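Local coordinates for protein LigF (Sphingobium sp. SYK-6, PDB 4XT0) that cleaves beta-aryl ether bonds in lignin stereospecifically, as a glutathione-binding beta-etherase of the glutathione S-transferase superfamily, at residues 103-106 and 107-111; 147-150 and 151-155; 175-178 and 179-183. One frame throughout, in Å; residues are numbered along the deposited sequence.

Contact 1 of 3, residues 103-106 and 107-111; sequences TKWV and DEYFC
D107 lies one helical turn on from T103 and gives its backbone N to T103 O at 3.2 Å. Its carboxylate serves other partners, K19 through OD1 and T71 through OD2. E108 meets K104 in a salt bridge: K104 NZ lies 2.9 Å from E108 OE2, on the syn lone pair of that oxygen, and a weaker bond goes to OE1. The lysine chain bends at its last two torsions, chi3 -63° and chi4 -71°, which lays CE and NZ beside the carboxylate. K104 NZ has a stronger mate in E69 of the second subunit. At Y109 the helix is widened by a pi-type turn. F110 N, five residues on, makes the straight bond to W105 O at 3.2 Å. The CB atoms of Y109 and F110 lie over one face of the W105 indole, F110 CB 3.9 Å from the centroid of its six-membered ring. The indole is near parallel to each of the Y109 and F110 rings, but slid so far that they barely overlap. C111 N makes the next i to i+5 bond, to V106 O at 2.9 Å. Helix 93-121 packs here against helix 161-182 through Y109 and F110, helix 195-204 through W105, V106 and F110, and helix 15-26 through V106 and C111.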
ATOM      1  N   THR A 103      -6.274   5.801  -2.013  1.00 14.38           N
ATOM      2  CA  THR A 103      -5.673   4.970  -3.049  1.00 15.99           C
ATOM      3  C   THR A 103      -4.800   3.891  -2.404  1.00 17.06           C
ATOM      4  O   THR A 103      -4.762   2.762  -2.873  1.00 16.47           O
ATOM      5  CB  THR A 103      -4.856   5.800  -4.090  1.00 17.65           C
ATOM      6  OG1 THR A 103      -3.784   6.511  -3.461  1.00 15.04           O
ATOM      7  CG2 THR A 103      -5.773   6.788  -4.850  1.00 13.43           C
ATOM      8  N   LYS A 104      -4.111   4.219  -1.319  1.00 15.06           N
ATOM      9  CA  LYS A 104      -3.272   3.219  -0.675  1.00 14.71           C
ATOM     10  C   LYS A 104      -4.151   2.210   0.075  1.00 22.77           C
ATOM     11  O   LYS A 104      -3.777   1.052   0.229  1.00 19.09           O
ATOM     12  CB  LYS A 104      -2.246   3.879   0.257  1.00 14.48           C
ATOM     13  CG  LYS A 104      -2.800   4.320   1.628  1.00 19.63           C
ATOM     14  CD  LYS A 104      -1.824   5.323   2.272  1.00 22.49           C
ATOM     15  CE  LYS A 104      -0.444   4.693   2.548  1.00 17.18           C
ATOM     16  NZ  LYS A 104      -0.535   3.684   3.689  1.00 18.34           N
ATOM     17  N   TRP A 105      -5.336   2.632   0.504  1.00 15.38           N
ATOM     18  CA  TRP A 105      -6.263   1.703   1.133  1.00 20.08           C
ATOM     19  C   TRP A 105      -6.770   0.668   0.121  1.00 17.33           C
ATOM     20  O   TRP A 105      -7.006  -0.478   0.471  1.00 22.14           O
ATOM     21  CB  TRP A 105      -7.430   2.456   1.756  1.00 16.86           C
ATOM     22  CG  TRP A 105      -8.463   1.590   2.384  1.00 20.61           C
ATOM     23  CD1 TRP A 105      -8.400   0.967   3.598  1.00 25.41           C
ATOM     24  CD2 TRP A 105      -9.747   1.296   1.838  1.00 23.01           C
ATOM     25  NE1 TRP A 105      -9.573   0.285   3.838  1.00 24.43           N
ATOM     26  CE2 TRP A 105     -10.420   0.474   2.776  1.00 26.59           C
ATOM     27  CE3 TRP A 105     -10.403   1.637   0.651  1.00 18.01           C
ATOM     28  CZ2 TRP A 105     -11.707  -0.015   2.552  1.00 28.01           C
ATOM     29  CZ3 TRP A 105     -11.687   1.157   0.434  1.00 20.27           C
ATOM     30  CH2 TRP A 105     -12.324   0.340   1.384  1.00 29.09           C
ATOM     31  N   VAL A 106      -6.920   1.070  -1.135  1.00 18.01           N
ATOM     32  CA  VAL A 106      -7.225   0.094  -2.173  1.00 20.56           C
ATOM     33  C   VAL A 106      -6.088  -0.912  -2.283  1.00 23.32           C
ATOM     34  O   VAL A 106      -6.335  -2.122  -2.276  1.00 20.35           O
ATOM     35  CB  VAL A 106      -7.468   0.749  -3.543  1.00 19.54           C
ATOM     36  CG1 VAL A 106      -7.598  -0.325  -4.639  1.00 19.31           C
ATOM     37  CG2 VAL A 106      -8.702   1.594  -3.494  1.00 16.45           C
ATOM     38  N   ASP A 107      -4.847  -0.410  -2.335  1.00 20.74           N
ATOM     39  CA  ASP A 107      -3.651  -1.271  -2.442  1.00 18.54           C
ATOM     40  C   ASP A 107      -3.399  -2.175  -1.240  1.00 24.79           C
ATOM     41  O   ASP A 107      -2.800  -3.244  -1.383  1.00 26.29           O
ATOM     42  CB  ASP A 107      -2.385  -0.421  -2.671  1.00 16.67           C
ATOM     43  CG  ASP A 107      -2.272   0.100  -4.104  1.00 24.92           C
ATOM     44  OD1 ASP A 107      -2.687  -0.609  -5.051  1.00 25.06           O
ATOM     45  OD2 ASP A 107      -1.769   1.225  -4.295  1.00 16.66           O
ATOM     46  N   GLU A 108      -3.818  -1.750  -0.053  1.00 20.93           N
ATOM     47  CA  GLU A 108      -3.447  -2.472   1.163  1.00 19.98           C
ATOM     48  C   GLU A 108      -4.582  -3.278   1.777  1.00 21.47           C
ATOM     49  O   GLU A 108      -4.350  -4.056   2.694  1.00 27.17           O
ATOM     50  CB  GLU A 108      -2.909  -1.486   2.207  1.00 22.11           C
ATOM     51  CG  GLU A 108      -1.666  -0.735   1.708  1.00 24.85           C
ATOM     52  CD  GLU A 108      -1.342   0.517   2.506  1.00 24.74           C
ATOM     53  OE1 GLU A 108      -1.730   0.572   3.692  1.00 25.95           O
ATOM     54  OE2 GLU A 108      -0.681   1.436   1.943  1.00 23.40           O
ATOM     55  N   TYR A 109      -5.808  -3.073   1.308  1.00 22.10           N
ATOM     56  CA  TYR A 109      -6.956  -3.747   1.937  1.00 25.05           C
ATOM     57  C   TYR A 109      -8.034  -4.169   0.935  1.00 22.62           C
ATOM     58  O   TYR A 109      -8.320  -5.353   0.785  1.00 23.97           O
ATOM     59  CB  TYR A 109      -7.552  -2.823   3.012  1.00 22.76           C
ATOM     60  CG  TYR A 109      -8.529  -3.482   3.971  1.00 30.44           C
ATOM     61  CD1 TYR A 109      -8.092  -4.016   5.180  1.00 35.55           C
ATOM     62  CD2 TYR A 109      -9.891  -3.552   3.678  1.00 25.16           C
ATOM     63  CE1 TYR A 109      -8.998  -4.625   6.080  1.00 29.05           C
ATOM     64  CE2 TYR A 109     -10.795  -4.141   4.566  1.00 27.23           C
ATOM     65  CZ  TYR A 109     -10.342  -4.672   5.761  1.00 29.05           C
ATOM     66  OH  TYR A 109     -11.234  -5.253   6.636  1.00 36.09           O
ATOM     67  N   PHE A 110      -8.619  -3.189   0.245  1.00 22.62           N
ATOM     68  CA  PHE A 110      -9.832  -3.410  -0.548  1.00 25.78           C
ATOM     69  C   PHE A 110      -9.588  -4.319  -1.755  1.00 25.59           C
ATOM     70  O   PHE A 110     -10.368  -5.242  -2.009  1.00 23.14           O
ATOM     71  CB  PHE A 110     -10.411  -2.049  -1.000  1.00 29.98           C
ATOM     72  CG  PHE A 110     -11.738  -2.138  -1.739  1.00 25.26           C
ATOM     73  CD1 PHE A 110     -12.599  -3.209  -1.554  1.00 21.35           C
ATOM     74  CD2 PHE A 110     -12.110  -1.134  -2.629  1.00 21.35           C
ATOM     75  CE1 PHE A 110     -13.794  -3.283  -2.241  1.00 27.76           C
ATOM     76  CE2 PHE A 110     -13.316  -1.195  -3.321  1.00 25.19           C
ATOM     77  CZ  PHE A 110     -14.161  -2.275  -3.130  1.00 24.93           C
ATOM     78  N   CYS A 111      -8.522  -4.063  -2.508  1.00 24.03           N
ATOM     79  CA  CYS A 111      -8.257  -4.877  -3.687  1.00 23.23           C
ATOM     80  C   CYS A 111      -8.069  -6.344  -3.308  1.00 25.73           C
ATOM     81  O   CYS A 111      -8.586  -7.227  -3.977  1.00 25.31           O
ATOM     82  CB  CYS A 111      -7.019  -4.388  -4.443  1.00 21.69           C
ATOM     83  SG  CYS A 111      -6.583  -5.467  -5.844  1.00 35.39           S
TER

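Contact 2 of 3, residues 147-150 and 151-155; sequences EQQL and KWRRA. With GSH (glutathione), chain B.
W152 packs its indole CD1 3.2 Å from Q148 O, the carbonyl that also accepts the W152 backbone N at 3.0 Å. This is the tight side of the helix. The indole is buried, with W119 meeting it edge to face and F41 also against it. R153 runs alongside Q149, with R153 NH1 3.2 Å from Q149 CB, and its NH2 makes a salt bridge to E136 of helix 132-142. W152 NE1 points in the ring plane at glutathione O31, 3.1 Å away, in a fairly straight bond (151°). Q148 bends at chi2 (-57°), and its NE2 turns to glutathione O32 at 3.2 Å, a weak bond. Two side chains one turn apart thus grip the two oxygens of the glycine carboxylate. They belong to the all-helical C-terminal domain of the GST fold. Further hydrogen bonds to glutathione come from Q43, Q56, V57, E69 and S70, in the thioredoxin-like N-terminal domain. The loose side is at L150, which is exposed. Its CD2 sits over the centre of the R154 guanidinium face, 3.8 Å from R154 CZ. Nearby, a water donates to E147 O and is weakly bound by K151 NZ.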
ATOM      1  N   GLU A 147       4.169 -15.579  -4.035  1.00 46.43           N
ATOM      2  CA  GLU A 147       2.807 -15.377  -3.561  1.00 56.39           C
ATOM      3  C   GLU A 147       1.790 -15.665  -4.683  1.00 60.22           C
ATOM      4  O   GLU A 147       0.667 -16.100  -4.416  1.00 57.50           O
ATOM      5  CB  GLU A 147       2.634 -13.945  -3.017  1.00 58.58           C
ATOM      6  CG  GLU A 147       3.283 -13.671  -1.635  1.00 59.37           C
ATOM      7  CD  GLU A 147       4.810 -13.584  -1.674  1.00 65.27           C
ATOM      8  OE1 GLU A 147       5.366 -13.277  -2.751  1.00 72.34           O
ATOM      9  OE2 GLU A 147       5.461 -13.818  -0.629  1.00 65.53           O
ATOM     10  N   GLN A 148       2.197 -15.437  -5.934  1.00 56.01           N
ATOM     11  CA  GLN A 148       1.333 -15.673  -7.094  1.00 48.68           C
ATOM     12  C   GLN A 148       1.355 -17.142  -7.526  1.00 60.55           C
ATOM     13  O   GLN A 148       0.379 -17.644  -8.081  1.00 63.19           O
ATOM     14  CB  GLN A 148       1.744 -14.775  -8.271  1.00 40.31           C
ATOM     15  CG  GLN A 148       1.688 -13.277  -7.965  1.00 38.79           C
ATOM     16  CD  GLN A 148       0.307 -12.827  -7.514  1.00 54.53           C
ATOM     17  OE1 GLN A 148       0.166 -12.170  -6.482  1.00 61.68           O
ATOM     18  NE2 GLN A 148      -0.718 -13.170  -8.297  1.00 52.74           N
ATOM     19  N   GLN A 149       2.469 -17.826  -7.280  1.00 60.52           N
ATOM     20  CA  GLN A 149       2.539 -19.258  -7.545  1.00 66.93           C
ATOM     21  C   GLN A 149       1.499 -19.984  -6.706  1.00 69.79           C
ATOM     22  O   GLN A 149       0.802 -20.880  -7.193  1.00 71.73           O
ATOM     23  CB  GLN A 149       3.940 -19.801  -7.251  1.00 56.10           C
ATOM     24  CG  GLN A 149       4.966 -19.443  -8.300  1.00 56.19           C
ATOM     25  CD  GLN A 149       6.370 -19.661  -7.811  1.00 71.91           C
ATOM     26  OE1 GLN A 149       6.651 -19.501  -6.623  1.00 79.27           O
ATOM     27  NE2 GLN A 149       7.270 -20.038  -8.720  1.00 62.87           N
ATOM     28  N   LEU A 150       1.393 -19.575  -5.446  1.00 66.89           N
ATOM     29  CA  LEU A 150       0.465 -20.187  -4.510  1.00 67.94           C
ATOM     30  C   LEU A 150      -0.987 -19.845  -4.865  1.00 63.18           C
ATOM     31  O   LEU A 150      -1.885 -20.696  -4.767  1.00 56.77           O
ATOM     32  CB  LEU A 150       0.793 -19.739  -3.082  1.00 67.13           C
ATOM     33  CG  LEU A 150       0.075 -20.488  -1.961  1.00 63.76           C
ATOM     34  CD1 LEU A 150       0.102 -21.990  -2.229  1.00 61.38           C
ATOM     35  CD2 LEU A 150       0.707 -20.163  -0.622  1.00 61.32           C
ATOM     36  N   LYS A 151      -1.210 -18.604  -5.286  1.00 48.35           N
ATOM     37  CA  LYS A 151      -2.543 -18.175  -5.711  1.00 55.99           C
ATOM     38  C   LYS A 151      -3.051 -18.988  -6.908  1.00 57.21           C
ATOM     39  O   LYS A 151      -4.209 -19.406  -6.926  1.00 59.00           O
ATOM     40  CB  LYS A 151      -2.547 -16.686  -6.054  1.00 54.09           C
ATOM     41  CG  LYS A 151      -3.369 -15.844  -5.096  1.00 54.49           C
ATOM     42  CD  LYS A 151      -3.180 -14.370  -5.379  1.00 56.98           C
ATOM     43  CE  LYS A 151      -1.875 -13.850  -4.795  1.00 68.52           C
ATOM     44  NZ  LYS A 151      -1.974 -13.558  -3.334  1.00 75.75           N
ATOM     45  N   TRP A 152      -2.185 -19.212  -7.896  1.00 51.16           N
ATOM     46  CA  TRP A 152      -2.542 -20.019  -9.062  1.00 58.90           C
ATOM     47  C   TRP A 152      -2.890 -21.454  -8.649  1.00 64.37           C
ATOM     48  O   TRP A 152      -3.869 -22.023  -9.139  1.00 66.42           O
ATOM     49  CB  TRP A 152      -1.407 -20.019 -10.106  1.00 56.70           C
ATOM     50  CG  TRP A 152      -1.456 -18.842 -11.045  1.00 48.44           C
ATOM     51  CD1 TRP A 152      -0.581 -17.786 -11.094  1.00 48.96           C
ATOM     52  CD2 TRP A 152      -2.453 -18.583 -12.043  1.00 47.17           C
ATOM     53  NE1 TRP A 152      -0.969 -16.893 -12.068  1.00 46.67           N
ATOM     54  CE2 TRP A 152      -2.116 -17.357 -12.663  1.00 50.52           C
ATOM     55  CE3 TRP A 152      -3.598 -19.264 -12.471  1.00 60.83           C
ATOM     56  CZ2 TRP A 152      -2.884 -16.805 -13.692  1.00 44.26           C
ATOM     57  CZ3 TRP A 152      -4.361 -18.712 -13.495  1.00 60.53           C
ATOM     58  CH2 TRP A 152      -3.998 -17.496 -14.093  1.00 52.15           C
ATOM     59  N   ARG A 153      -2.093 -22.022  -7.743  1.00 65.32           N
ATOM     60  CA  ARG A 153      -2.323 -23.380  -7.247  1.00 66.35           C
ATOM     61  C   ARG A 153      -3.669 -23.498  -6.541  1.00 61.77           C
ATOM     62  O   ARG A 153      -4.393 -24.476  -6.718  1.00 62.53           O
ATOM     63  CB  ARG A 153      -1.196 -23.804  -6.298  1.00 64.69           C
ATOM     64  CG  ARG A 153       0.135 -24.006  -6.992  1.00 68.64           C
ATOM     65  CD  ARG A 153       1.165 -24.629  -6.069  1.00 76.22           C
ATOM     66  NE  ARG A 153       2.386 -24.987  -6.791  1.00 81.29           N
ATOM     67  CZ  ARG A 153       3.381 -24.140  -7.036  1.00 75.04           C
ATOM     68  NH1 ARG A 153       3.293 -22.887  -6.614  1.00 70.56           N
ATOM     69  NH2 ARG A 153       4.459 -24.544  -7.702  1.00 74.71           N
ATOM     70  N   ARG A 154      -3.991 -22.485  -5.744  1.00 58.56           N
ATOM     71  CA  ARG A 154      -5.242 -22.445  -5.001  1.00 64.29           C
ATOM     72  C   ARG A 154      -6.435 -22.115  -5.908  1.00 65.26           C
ATOM     73  O   ARG A 154      -7.566 -22.518  -5.624  1.00 62.20           O
ATOM     74  CB  ARG A 154      -5.131 -21.435  -3.856  1.00 61.61           C
ATOM     75  CG  ARG A 154      -4.146 -21.861  -2.770  1.00 62.78           C
ATOM     76  CD  ARG A 154      -3.972 -20.783  -1.693  1.00 62.85           C
ATOM     77  NE  ARG A 154      -3.409 -21.345  -0.465  1.00 67.28           N
ATOM     78  CZ  ARG A 154      -2.889 -20.630   0.528  1.00 68.31           C
ATOM     79  NH1 ARG A 154      -2.843 -19.307   0.450  1.00 67.36           N
ATOM     80  NH2 ARG A 154      -2.401 -21.243   1.599  1.00 68.76           N
ATOM     81  N   ALA A 155      -6.180 -21.396  -7.000  1.00 62.75           N
ATOM     82  CA  ALA A 155      -7.211 -21.136  -8.013  1.00 61.93           C
ATOM     83  C   ALA A 155      -7.658 -22.421  -8.714  1.00 67.36           C
ATOM     84  O   ALA A 155      -8.840 -22.599  -9.019  1.00 69.74           O
ATOM     85  CB  ALA A 155      -6.705 -20.131  -9.041  1.00 55.00           C
TER
HETATM   86  N1  GSH B 301       0.699  -4.228  -7.080  1.00 25.30           N
HETATM   87  CA1 GSH B 301       0.447  -4.472  -8.508  1.00 26.35           C
HETATM   88  C1  GSH B 301      -0.280  -3.307  -9.172  1.00 21.68           C
HETATM   89  O11 GSH B 301      -0.045  -3.023 -10.330  1.00 22.48           O
HETATM   90  O12 GSH B 301      -1.200  -2.591  -8.506  1.00 25.24           O
HETATM   91  CB1 GSH B 301      -0.407  -5.750  -8.633  1.00 19.83           C
HETATM   92  CG1 GSH B 301      -0.530  -6.100 -10.113  1.00 21.53           C
HETATM   93  CD1 GSH B 301      -1.460  -7.286 -10.287  1.00 26.25           C
HETATM   94  OE1 GSH B 301      -1.835  -7.917  -9.318  1.00 24.19           O
HETATM   95  N2  GSH B 301      -1.863  -7.629 -11.527  1.00 22.73           N
HETATM   96  CA2 GSH B 301      -2.761  -8.777 -11.734  1.00 27.90           C
HETATM   97  C2  GSH B 301      -2.051  -9.815 -12.578  1.00 26.11           C
HETATM   98  O2  GSH B 301      -1.150  -9.466 -13.321  1.00 20.92           O
HETATM   99  CB2 GSH B 301      -4.003  -8.317 -12.510  1.00 31.67           C
HETATM  100  SG2 GSH B 301      -5.097  -7.266 -11.501  1.00 35.96           S
HETATM  101  N3  GSH B 301      -2.416 -11.129 -12.529  1.00 31.94           N
HETATM  102  CA3 GSH B 301      -1.720 -12.096 -13.394  1.00 38.10           C
HETATM  103  C3  GSH B 301      -0.803 -13.044 -12.650  1.00 41.19           C
HETATM  104  O31 GSH B 301      -0.456 -14.068 -13.196  1.00 44.17           O
HETATM  105  O32 GSH B 301      -0.363 -12.765 -11.406  1.00 31.62           O
HETATM  106  O   HOH W   1      -0.916 -16.293  -1.704  1.00 56.16           O

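Contact 3 of 3, residues 175-178 and 179-183; sequences VARL and EETLS
The guanidinium of R177 meets E180 over one face and T181 at its edge. E180 OE2 sits off-centre above that face, 4.0 Å from R177 NH1. The two flat groups are turned 23° apart. The carboxylate is too far out of the guanidinium plane for a directed bond, and the pair probably attracts by charge. The edge carries the directed bonding. R177 NH1 donates to T181 OG1 at 2.8 Å, close to the guanidinium plane and nearly straight (160°). A water also lies in that plane. It accepts from R177 NH2 and is hydrogen-bonded to T181 OG1, so the hydroxyl and the water together hold the edge. R177 starts with CG anti to its backbone N and then bends at chi2 (61°), which carries the guanidinium forward, one turn on, to T181. With an alanine here, T181 OG1 would probably lose its charged donor, and E180 would be left without the positive charge over which it lies.

On the backbone, L178 O takes two donors. L182 N comes at 2.8 Å, nearly along the C=O axis. T181 N comes at 3.2 Å from above the carbonyl plane. L182 CD1 lies 4.3 Å from L178 CB, both on the buried side. L178 packs on W102 and F110 of helix 93-121, and L182 on W229 of helix 224-235. E179 turns from the contact, and its carboxylate accepts from the backbone N atoms of G225 and L226, at the start of helix 224-235. S183 OG and S183 N both bind E179 O, the hydroxyl at 2.8 Å, where helix 161-182 ends. These are i to i+3 and i to i+4 contacts in the last turns of a helix whose L178 and L182 face neighbouring helices while E180 and S183 are exposed, in the helical C-terminal domain of a GST.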
ATOM      1  N   VAL A 175     -16.928  -2.275   1.883  1.00 29.02           N
ATOM      2  CA  VAL A 175     -18.139  -1.697   1.319  1.00 30.65           C
ATOM      3  C   VAL A 175     -18.831  -0.740   2.307  1.00 28.26           C
ATOM      4  O   VAL A 175     -19.342   0.310   1.903  1.00 31.21           O
ATOM      5  CB  VAL A 175     -19.101  -2.830   0.877  1.00 35.94           C
ATOM      6  CG1 VAL A 175     -20.537  -2.356   0.839  1.00 40.18           C
ATOM      7  CG2 VAL A 175     -18.651  -3.381  -0.470  1.00 35.17           C
ATOM      8  N   ALA A 176     -18.847  -1.100   3.592  1.00 29.97           N
ATOM      9  CA  ALA A 176     -19.373  -0.211   4.625  1.00 36.38           C
ATOM     10  C   ALA A 176     -18.566   1.093   4.690  1.00 33.14           C
ATOM     11  O   ALA A 176     -19.128   2.172   4.866  1.00 36.02           O
ATOM     12  CB  ALA A 176     -19.375  -0.906   5.998  1.00 37.49           C
ATOM     13  N   ARG A 177     -17.250   1.001   4.536  1.00 35.64           N
ATOM     14  CA  ARG A 177     -16.416   2.200   4.616  1.00 31.66           C
ATOM     15  C   ARG A 177     -16.711   3.164   3.460  1.00 29.90           C
ATOM     16  O   ARG A 177     -16.760   4.382   3.643  1.00 31.20           O
ATOM     17  CB  ARG A 177     -14.934   1.826   4.617  1.00 35.16           C
ATOM     18  CG  ARG A 177     -14.013   3.035   4.643  1.00 34.71           C
ATOM     19  CD  ARG A 177     -14.245   3.859   5.909  1.00 37.09           C
ATOM     20  NE  ARG A 177     -13.467   5.091   5.879  1.00 41.58           N
ATOM     21  CZ  ARG A 177     -13.912   6.244   5.395  1.00 35.57           C
ATOM     22  NH1 ARG A 177     -15.147   6.328   4.909  1.00 28.65           N
ATOM     23  NH2 ARG A 177     -13.124   7.311   5.400  1.00 30.04           N
ATOM     24  N   LEU A 178     -16.903   2.603   2.273  1.00 25.88           N
ATOM     25  CA  LEU A 178     -17.209   3.387   1.090  1.00 27.39           C
ATOM     26  C   LEU A 178     -18.554   4.065   1.236  1.00 34.50           C
ATOM     27  O   LEU A 178     -18.709   5.234   0.874  1.00 32.26           O
ATOM     28  CB  LEU A 178     -17.187   2.506  -0.169  1.00 26.69           C
ATOM     29  CG  LEU A 178     -15.798   2.084  -0.656  1.00 32.72           C
ATOM     30  CD1 LEU A 178     -15.909   0.946  -1.667  1.00 33.31           C
ATOM     31  CD2 LEU A 178     -15.050   3.262  -1.278  1.00 30.77           C
ATOM     32  N   GLU A 179     -19.522   3.329   1.777  1.00 31.25           N
ATOM     33  CA  GLU A 179     -20.867   3.843   1.936  1.00 28.97           C
ATOM     34  C   GLU A 179     -20.895   4.959   2.960  1.00 33.23           C
ATOM     35  O   GLU A 179     -21.626   5.930   2.812  1.00 38.79           O
ATOM     36  CB  GLU A 179     -21.826   2.736   2.363  1.00 39.19           C
ATOM     37  CG  GLU A 179     -23.254   3.211   2.505  1.00 37.13           C
ATOM     38  CD  GLU A 179     -23.853   3.566   1.167  1.00 39.54           C
ATOM     39  OE1 GLU A 179     -23.266   3.161   0.138  1.00 35.10           O
ATOM     40  OE2 GLU A 179     -24.905   4.244   1.136  1.00 42.44           O
ATOM     41  N   GLU A 180     -20.095   4.799   4.006  1.00 32.09           N
ATOM     42  CA  GLU A 180     -19.933   5.814   5.038  1.00 36.47           C
ATOM     43  C   GLU A 180     -19.648   7.195   4.431  1.00 33.10           C
ATOM     44  O   GLU A 180     -20.124   8.207   4.932  1.00 34.20           O
ATOM     45  CB  GLU A 180     -18.809   5.391   5.984  1.00 45.67           C
ATOM     46  CG  GLU A 180     -18.500   6.334   7.116  1.00 59.53           C
ATOM     47  CD  GLU A 180     -17.395   5.795   8.015  1.00 73.00           C
ATOM     48  OE1 GLU A 180     -17.263   4.555   8.125  1.00 71.75           O
ATOM     49  OE2 GLU A 180     -16.655   6.609   8.608  1.00 83.67           O
ATOM     50  N   THR A 181     -18.899   7.233   3.332  1.00 28.06           N
ATOM     51  CA  THR A 181     -18.542   8.515   2.726  1.00 33.62           C
ATOM     52  C   THR A 181     -19.486   8.855   1.568  1.00 32.53           C
ATOM     53  O   THR A 181     -20.005   9.976   1.481  1.00 31.16           O
ATOM     54  CB  THR A 181     -17.076   8.517   2.228  1.00 34.78           C
ATOM     55  OG1 THR A 181     -16.185   8.438   3.351  1.00 27.43           O
ATOM     56  CG2 THR A 181     -16.772   9.774   1.419  1.00 27.79           C
ATOM     57  N   LEU A 182     -19.743   7.877   0.707  1.00 28.92           N
ATOM     58  CA  LEU A 182     -20.510   8.117  -0.524  1.00 29.23           C
ATOM     59  C   LEU A 182     -22.001   8.322  -0.278  1.00 32.38           C
ATOM     60  O   LEU A 182     -22.719   8.806  -1.151  1.00 34.06           O
ATOM     61  CB  LEU A 182     -20.291   6.965  -1.514  1.00 28.75           C
ATOM     62  CG  LEU A 182     -18.841   6.935  -2.012  1.00 30.07           C
ATOM     63  CD1 LEU A 182     -18.529   5.649  -2.787  1.00 34.88           C
ATOM     64  CD2 LEU A 182     -18.561   8.164  -2.873  1.00 26.85           C
ATOM     65  N   SER A 183     -22.457   7.970   0.918  1.00 31.87           N
ATOM     66  CA  SER A 183     -23.817   8.272   1.329  1.00 41.73           C
ATOM     67  C   SER A 183     -23.969   9.748   1.697  1.00 42.40           C
ATOM     68  O   SER A 183     -25.068  10.196   1.991  1.00 43.25           O
ATOM     69  CB  SER A 183     -24.231   7.403   2.520  1.00 41.60           C
ATOM     70  OG  SER A 183     -23.496   7.762   3.688  1.00 36.03           O
TER
HETATM   71  O   HOH W   2     -13.766  10.067   4.351  1.00 37.12           O

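In the fold
All three contacts lie in the helical C-terminal domain, on different helices. Contacts 1 and 3 touch: F110 CE2 packs on L178 CD1 at 3.7 Å, and W105 CZ2 on R177 CB at 4.3 Å. Their centres are about 15 Å apart. Contact 2 stands away from both, its nearest atoms about 9 Å from contact 1 and about 19 Å from contact 3. It holds glutathione directly. Contact 1 borders a bound glutathione, with the D107 side chain about 4 Å away. Contact 3 lies away from the site. The dimer brings contacts 1 and 2 together: E147 is salt-bridged to R169 and hydrogen-bonded to Y109 OH, both of the second subunit.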